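Local coordinates for aspartokinase (Clostridium acetobutylicum, PDB 3TVI), which probably catalyses the ATP-dependent phosphorylation of the beta-carboxyl group of L-aspartate, the entry step to threonine, methionine and lysine biosynthesis, at residues K34-P38 with C163-P169; Y153-K157 with I194-N200. All blocks are in the same frame, centred on the assembly; numbering follows the deposited sequence.

Contact 1 of 2, residues K34-P38 with C163-P169; sequences KYIIP and CNKAVIP
Residues 34-38 and 163-169 run as parallel neighbours in the central sheet of the amino acid kinase domain, Tyr-35 opposite Ala-166 (CA-CA 5.1 Å) and Ile-36 opposite Val-167 (4.7 Å). Residues 35-38 and 165-168 are extended; Lys-34 (phi/psi -81/-39°) and Asn-164 (-66/-54°) are not. Backbone hydrogen bonds join Ala-166 N to Lys-34 O (3.0 Å), Ile-36 N to Ala-166 O (3.1 Å) and Ile-168 N to Ile-36 O (2.9 Å). On one face the edge of the Tyr-35 ring (chi1 m) meets the small methyl of Ala-166, Tyr-35 CD1 lying 3.7 Å from Ala-166 CB; alanine leaves the ring room, and Tyr-35 OH donates to Cys-163 O at 2.6 Å. Ile-37 CG1 fits against Ile-168 CB (4.4 Å). On the other face Ile-36 CB meets Val-167 CG2 (4.3 Å), branched aliphatics suited to packing under Leu-124 of helix 109-127. Pro-38 CD fits over Val-167 CG1 (4.2 Å); Lys-34 NZ bonds weakly to Asn-164 OD1 (3.4 Å). Side chains of Ile-37 and Pro-169 lie about 4 Å from those of Lys-8 and Glu-117, which probably bind ATP and substrate, so these strand ends probably border the active site. Backbone bonds set the register, while one tyrosine hydroxyl ties down the turn preceding strand 166-167.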
loop_
_atom_site.group_PDB
_atom_site.type_symbol
_atom_site.label_atom_id
_atom_site.label_comp_id
_atom_site.label_asym_id
_atom_site.label_seq_id
_atom_site.Cartn_x
_atom_site.Cartn_y
_atom_site.Cartn_z
ATOM N N LYS B 34 32.655 -4.418 33.478
ATOM C CA LYS B 34 32.735 -3.467 34.578
ATOM C C LYS B 34 31.359 -3.061 35.135
ATOM O O LYS B 34 31.195 -2.942 36.346
ATOM C CB LYS B 34 33.539 -2.237 34.126
ATOM C CG LYS B 34 34.986 -2.570 33.760
ATOM C CD LYS B 34 35.864 -1.337 33.590
ATOM C CE LYS B 34 37.062 -1.324 34.554
ATOM N NZ LYS B 34 38.009 -2.484 34.463
ATOM N N TYR B 35 30.364 -2.877 34.267
ATOM C CA TYR B 35 29.061 -2.344 34.697
ATOM C C TYR B 35 27.886 -3.301 34.482
ATOM O O TYR B 35 27.759 -3.910 33.431
ATOM C CB TYR B 35 28.842 -0.981 34.039
ATOM C CG TYR B 35 30.033 -0.108 34.311
ATOM C CD1 TYR B 35 30.371 0.225 35.611
ATOM C CD2 TYR B 35 30.868 0.315 33.287
ATOM C CE1 TYR B 35 31.490 0.991 35.888
ATOM C CE2 TYR B 35 31.992 1.083 33.550
ATOM C CZ TYR B 35 32.296 1.412 34.855
ATOM O OH TYR B 35 33.400 2.162 35.141
ATOM N N ILE B 36 27.041 -3.423 35.502
ATOM C CA ILE B 36 26.018 -4.461 35.565
ATOM C C ILE B 36 24.633 -3.873 35.822
ATOM O O ILE B 36 24.426 -3.164 36.809
ATOM C CB ILE B 36 26.319 -5.468 36.697
ATOM C CG1 ILE B 36 27.660 -6.171 36.456
ATOM C CG2 ILE B 36 25.204 -6.503 36.812
ATOM C CD1 ILE B 36 28.874 -5.351 36.838
ATOM N N ILE B 37 23.683 -4.190 34.947
ATOM C CA ILE B 37 22.333 -3.677 35.067
ATOM C C ILE B 37 21.356 -4.843 35.195
ATOM O O ILE B 37 21.231 -5.636 34.264
ATOM C CB ILE B 37 21.962 -2.839 33.840
ATOM C CG1 ILE B 37 22.820 -1.574 33.779
ATOM C CG2 ILE B 37 20.494 -2.457 33.889
ATOM C CD1 ILE B 37 24.292 -1.812 33.509
ATOM N N PRO B 38 20.670 -4.964 36.353
ATOM C CA PRO B 38 19.744 -6.069 36.607
ATOM C C PRO B 38 18.276 -5.749 36.395
ATOM O O PRO B 38 17.838 -4.629 36.641
ATOM C CB PRO B 38 19.956 -6.342 38.091
ATOM C CG PRO B 38 20.207 -4.989 38.650
ATOM C CD PRO B 38 20.951 -4.218 37.592
ATOM N N CYS B 163 33.978 4.463 38.811
ATOM C CA CYS B 163 34.085 3.205 39.556
ATOM C C CYS B 163 34.752 2.161 38.685
ATOM O O CYS B 163 34.556 2.150 37.470
ATOM C CB CYS B 163 32.713 2.677 39.974
ATOM S SG CYS B 163 31.853 3.642 41.236
ATOM N N ASN B 164 35.528 1.287 39.318
ATOM C CA ASN B 164 36.128 0.134 38.662
ATOM C C ASN B 164 35.028 -0.847 38.231
ATOM O O ASN B 164 34.928 -1.221 37.068
ATOM C CB ASN B 164 37.120 -0.538 39.619
ATOM C CG ASN B 164 38.005 -1.572 38.941
ATOM O OD1 ASN B 164 37.776 -1.956 37.788
ATOM N ND2 ASN B 164 39.030 -2.030 39.661
ATOM N N LYS B 165 34.192 -1.233 39.184
ATOM C CA LYS B 165 33.094 -2.159 38.947
ATOM C C LYS B 165 31.869 -1.600 39.665
ATOM O O LYS B 165 31.952 -1.268 40.848
ATOM C CB LYS B 165 33.459 -3.554 39.484
ATOM C CG LYS B 165 32.551 -4.683 39.008
ATOM C CD LYS B 165 32.691 -5.961 39.832
ATOM C CE LYS B 165 33.833 -6.850 39.358
ATOM N NZ LYS B 165 33.878 -8.145 40.106
ATOM N N ALA B 166 30.745 -1.487 38.963
ATOM C CA ALA B 166 29.559 -0.868 39.538
ATOM C C ALA B 166 28.260 -1.525 39.077
ATOM O O ALA B 166 28.081 -1.774 37.883
ATOM C CB ALA B 166 29.544 0.613 39.202
ATOM N N VAL B 167 27.360 -1.808 40.028
ATOM C CA VAL B 167 25.998 -2.249 39.704
ATOM C C VAL B 167 25.109 -1.027 39.655
ATOM O O VAL B 167 25.269 -0.117 40.464
ATOM C CB VAL B 167 25.387 -3.191 40.757
ATOM C CG1 VAL B 167 23.935 -3.494 40.412
ATOM C CG2 VAL B 167 26.186 -4.480 40.883
ATOM N N ILE B 168 24.177 -1.017 38.705
ATOM C CA ILE B 168 23.252 0.098 38.508
ATOM C C ILE B 168 21.883 -0.472 38.204
ATOM O O ILE B 168 21.693 -1.044 37.128
ATOM C CB ILE B 168 23.650 0.978 37.306
ATOM C CG1 ILE B 168 25.142 1.313 37.356
ATOM C CG2 ILE B 168 22.799 2.235 37.287
ATOM C CD1 ILE B 168 25.631 2.119 36.177
ATOM N N PRO B 169 20.920 -0.306 39.131
ATOM C CA PRO B 169 19.626 -0.959 38.966
ATOM C C PRO B 169 18.924 -0.389 37.753
ATOM O O PRO B 169 19.322 0.661 37.250
ATOM C CB PRO B 169 18.892 -0.628 40.262
ATOM C CG PRO B 169 19.449 0.689 40.663
ATOM C CD PRO B 169 20.873 0.735 40.169
#

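Contact 2 of 2, residues Y153-K157 with I194-N200; sequences YEKIK and IISAGVN
This is a helix-helix packing contact in the amino acid kinase domain, where helix 149-159 crosses the C-terminal end of helix 187-199. The short segments, both helical up to Val-199, approach to 8.3 Å between axes at a signed crossing angle of -71°, and the closest CA pair is Tyr-153 with Gly-198 (4.3 Å). Gly-198 makes such closeness possible: a CB there would clash with Ile-156 CD1 and crowd Tyr-153 CD1, which lies 3.4 Å from Gly-198 CA. Ile-156 (chi1 m, chi2 t) points toward the partner as a knob in a hole formed by Ile-194, Ile-195, Gly-198 and Val-199; its CD1 lies 3.7 Å from both Ile-194 CG2 and Ile-195 CD1. Tyr-153 (chi1 m) lays its ring along the helix, Tyr-153 CE1 approaching Ala-197 CB at 3.5 Å and Ile-194 CG2 at 3.9 Å. Helix 187-199 ends in a Schellman motif: Asn-200 has positive phi (56°), which asparagine tolerates well, and Asn-200 N bonds back to Ala-197 O (3.2 Å). The Lys-157 side chain, extended through chi2 and chi3 (t, t), turns at chi4 (p) so that Lys-157 NZ donates to Gly-198 O at 2.7 Å. Apolar interlocking is thus joined by a positive charge at the helix's carbonyl end, where it interacts favourably with the helix dipole.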
loop_
_atom_site.group_PDB
_atom_site.type_symbol
_atom_site.label_atom_id
_atom_site.label_comp_id
_atom_site.label_asym_id
_atom_site.label_seq_id
_atom_site.Cartn_x
_atom_site.Cartn_y
_atom_site.Cartn_z
ATOM N N TYR B 153 24.083 11.546 31.363
ATOM C CA TYR B 153 25.414 11.107 30.950
ATOM C C TYR B 153 26.505 11.828 31.737
ATOM O O TYR B 153 27.427 11.193 32.260
ATOM C CB TYR B 153 25.619 11.327 29.450
ATOM C CG TYR B 153 24.611 10.612 28.559
ATOM C CD1 TYR B 153 24.259 9.283 28.785
ATOM C CD2 TYR B 153 24.032 11.261 27.475
ATOM C CE1 TYR B 153 23.350 8.637 27.968
ATOM C CE2 TYR B 153 23.124 10.620 26.656
ATOM C CZ TYR B 153 22.789 9.309 26.906
ATOM O OH TYR B 153 21.886 8.675 26.085
ATOM N N GLU B 154 26.397 13.150 31.833
ATOM C CA GLU B 154 27.314 13.923 32.664
ATOM C C GLU B 154 27.436 13.267 34.041
ATOM O O GLU B 154 28.544 13.062 34.537
ATOM C CB GLU B 154 26.843 15.383 32.786
ATOM C CG GLU B 154 27.533 16.207 33.882
ATOM C CD GLU B 154 27.375 17.721 33.703
ATOM O OE1 GLU B 154 26.731 18.164 32.717
ATOM O OE2 GLU B 154 27.911 18.471 34.554
ATOM N N LYS B 155 26.290 12.922 34.630
ATOM C CA LYS B 155 26.243 12.264 35.933
ATOM C C LYS B 155 26.872 10.872 35.858
ATOM O O LYS B 155 27.699 10.515 36.689
ATOM C CB LYS B 155 24.803 12.186 36.443
ATOM N N ILE B 156 26.500 10.100 34.845
ATOM C CA ILE B 156 27.078 8.770 34.636
ATOM C C ILE B 156 28.606 8.818 34.593
ATOM O O ILE B 156 29.279 8.025 35.254
ATOM C CB ILE B 156 26.555 8.122 33.340
ATOM C CG1 ILE B 156 25.110 7.663 33.524
ATOM C CG2 ILE B 156 27.425 6.939 32.954
ATOM C CD1 ILE B 156 24.440 7.205 32.248
ATOM N N LYS B 157 29.148 9.752 33.821
ATOM C CA LYS B 157 30.596 9.922 33.747
ATOM C C LYS B 157 31.179 10.251 35.116
ATOM O O LYS B 157 32.244 9.756 35.483
ATOM C CB LYS B 157 30.957 11.029 32.753
ATOM C CG LYS B 157 30.690 10.664 31.305
ATOM C CD LYS B 157 31.064 11.798 30.365
ATOM C CE LYS B 157 31.208 11.299 28.938
ATOM N NZ LYS B 157 30.062 10.444 28.522
ATOM N N ILE B 194 21.533 3.296 28.011
ATOM C CA ILE B 194 21.882 4.600 28.561
ATOM C C ILE B 194 23.272 4.550 29.176
ATOM O O ILE B 194 24.133 5.349 28.835
ATOM C CB ILE B 194 20.875 5.044 29.638
ATOM C CG1 ILE B 194 19.508 5.331 29.001
ATOM C CG2 ILE B 194 21.393 6.270 30.373
ATOM C CD1 ILE B 194 18.433 5.756 29.977
ATOM N N ILE B 195 23.498 3.593 30.066
ATOM C CA ILE B 195 24.771 3.519 30.767
ATOM C C ILE B 195 25.921 3.411 29.784
ATOM O O ILE B 195 26.938 4.086 29.944
ATOM C CB ILE B 195 24.841 2.320 31.725
ATOM C CG1 ILE B 195 23.908 2.527 32.928
ATOM C CG2 ILE B 195 26.268 2.118 32.208
ATOM C CD1 ILE B 195 24.174 3.795 33.712
ATOM N N SER B 196 25.755 2.557 28.776
ATOM C CA SER B 196 26.777 2.363 27.749
ATOM C C SER B 196 27.099 3.702 27.092
ATOM O O SER B 196 28.265 4.119 27.040
ATOM C CB SER B 196 26.291 1.367 26.698
ATOM O OG SER B 196 25.574 0.300 27.295
ATOM N N ALA B 197 26.056 4.380 26.615
ATOM C CA ALA B 197 26.189 5.720 26.060
ATOM C C ALA B 197 26.971 6.646 26.991
ATOM O O ALA B 197 27.931 7.287 26.570
ATOM C CB ALA B 197 24.818 6.308 25.785
ATOM N N GLY B 198 26.560 6.700 28.255
ATOM C CA GLY B 198 27.144 7.625 29.224
ATOM C C GLY B 198 28.582 7.326 29.605
ATOM O O GLY B 198 29.349 8.235 29.937
ATOM N N VAL B 199 28.949 6.051 29.576
ATOM C CA VAL B 199 30.317 5.638 29.876
ATOM C C VAL B 199 31.192 5.593 28.615
ATOM O O VAL B 199 32.408 5.426 28.707
ATOM C CB VAL B 199 30.328 4.253 30.533
ATOM C CG1 VAL B 199 29.781 3.202 29.570
ATOM C CG2 VAL B 199 31.734 3.896 30.981
ATOM N N ASN B 200 30.572 5.752 27.446
ATOM C CA ASN B 200 31.247 5.538 26.171
ATOM C C ASN B 200 31.827 4.126 26.126
ATOM O O ASN B 200 33.007 3.931 25.849
ATOM C CB ASN B 200 32.329 6.598 25.923
ATOM C CG ASN B 200 31.765 8.002 25.847
ATOM O OD1 ASN B 200 30.816 8.263 25.107
ATOM N ND2 ASN B 200 32.353 8.918 26.602
#

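In the fold
Both contacts belong to the amino acid kinase domain, in successive layers. Contact 1 is largely buried within the central sheet; contact 2 lies in the helical layer over one face of it and is only partly buried, with Lys-157 partly exposed and Asn-200 exposed. Helix 149-159 is followed, after a short loop, by strand 166-167, so one run of chain supplies a segment to each. The contacts also touch: Ile-168 CD1 packs 3.3 Å from Ile-195 CD1, and Tyr-35 CE2 lies 3.8 Å from Val-199 CG2, placing helix 187-199 against the sheet. Main-chain hydrogen bonds join the strands, whereas side-chain packing and one lysine-to-carbonyl bond join the helices.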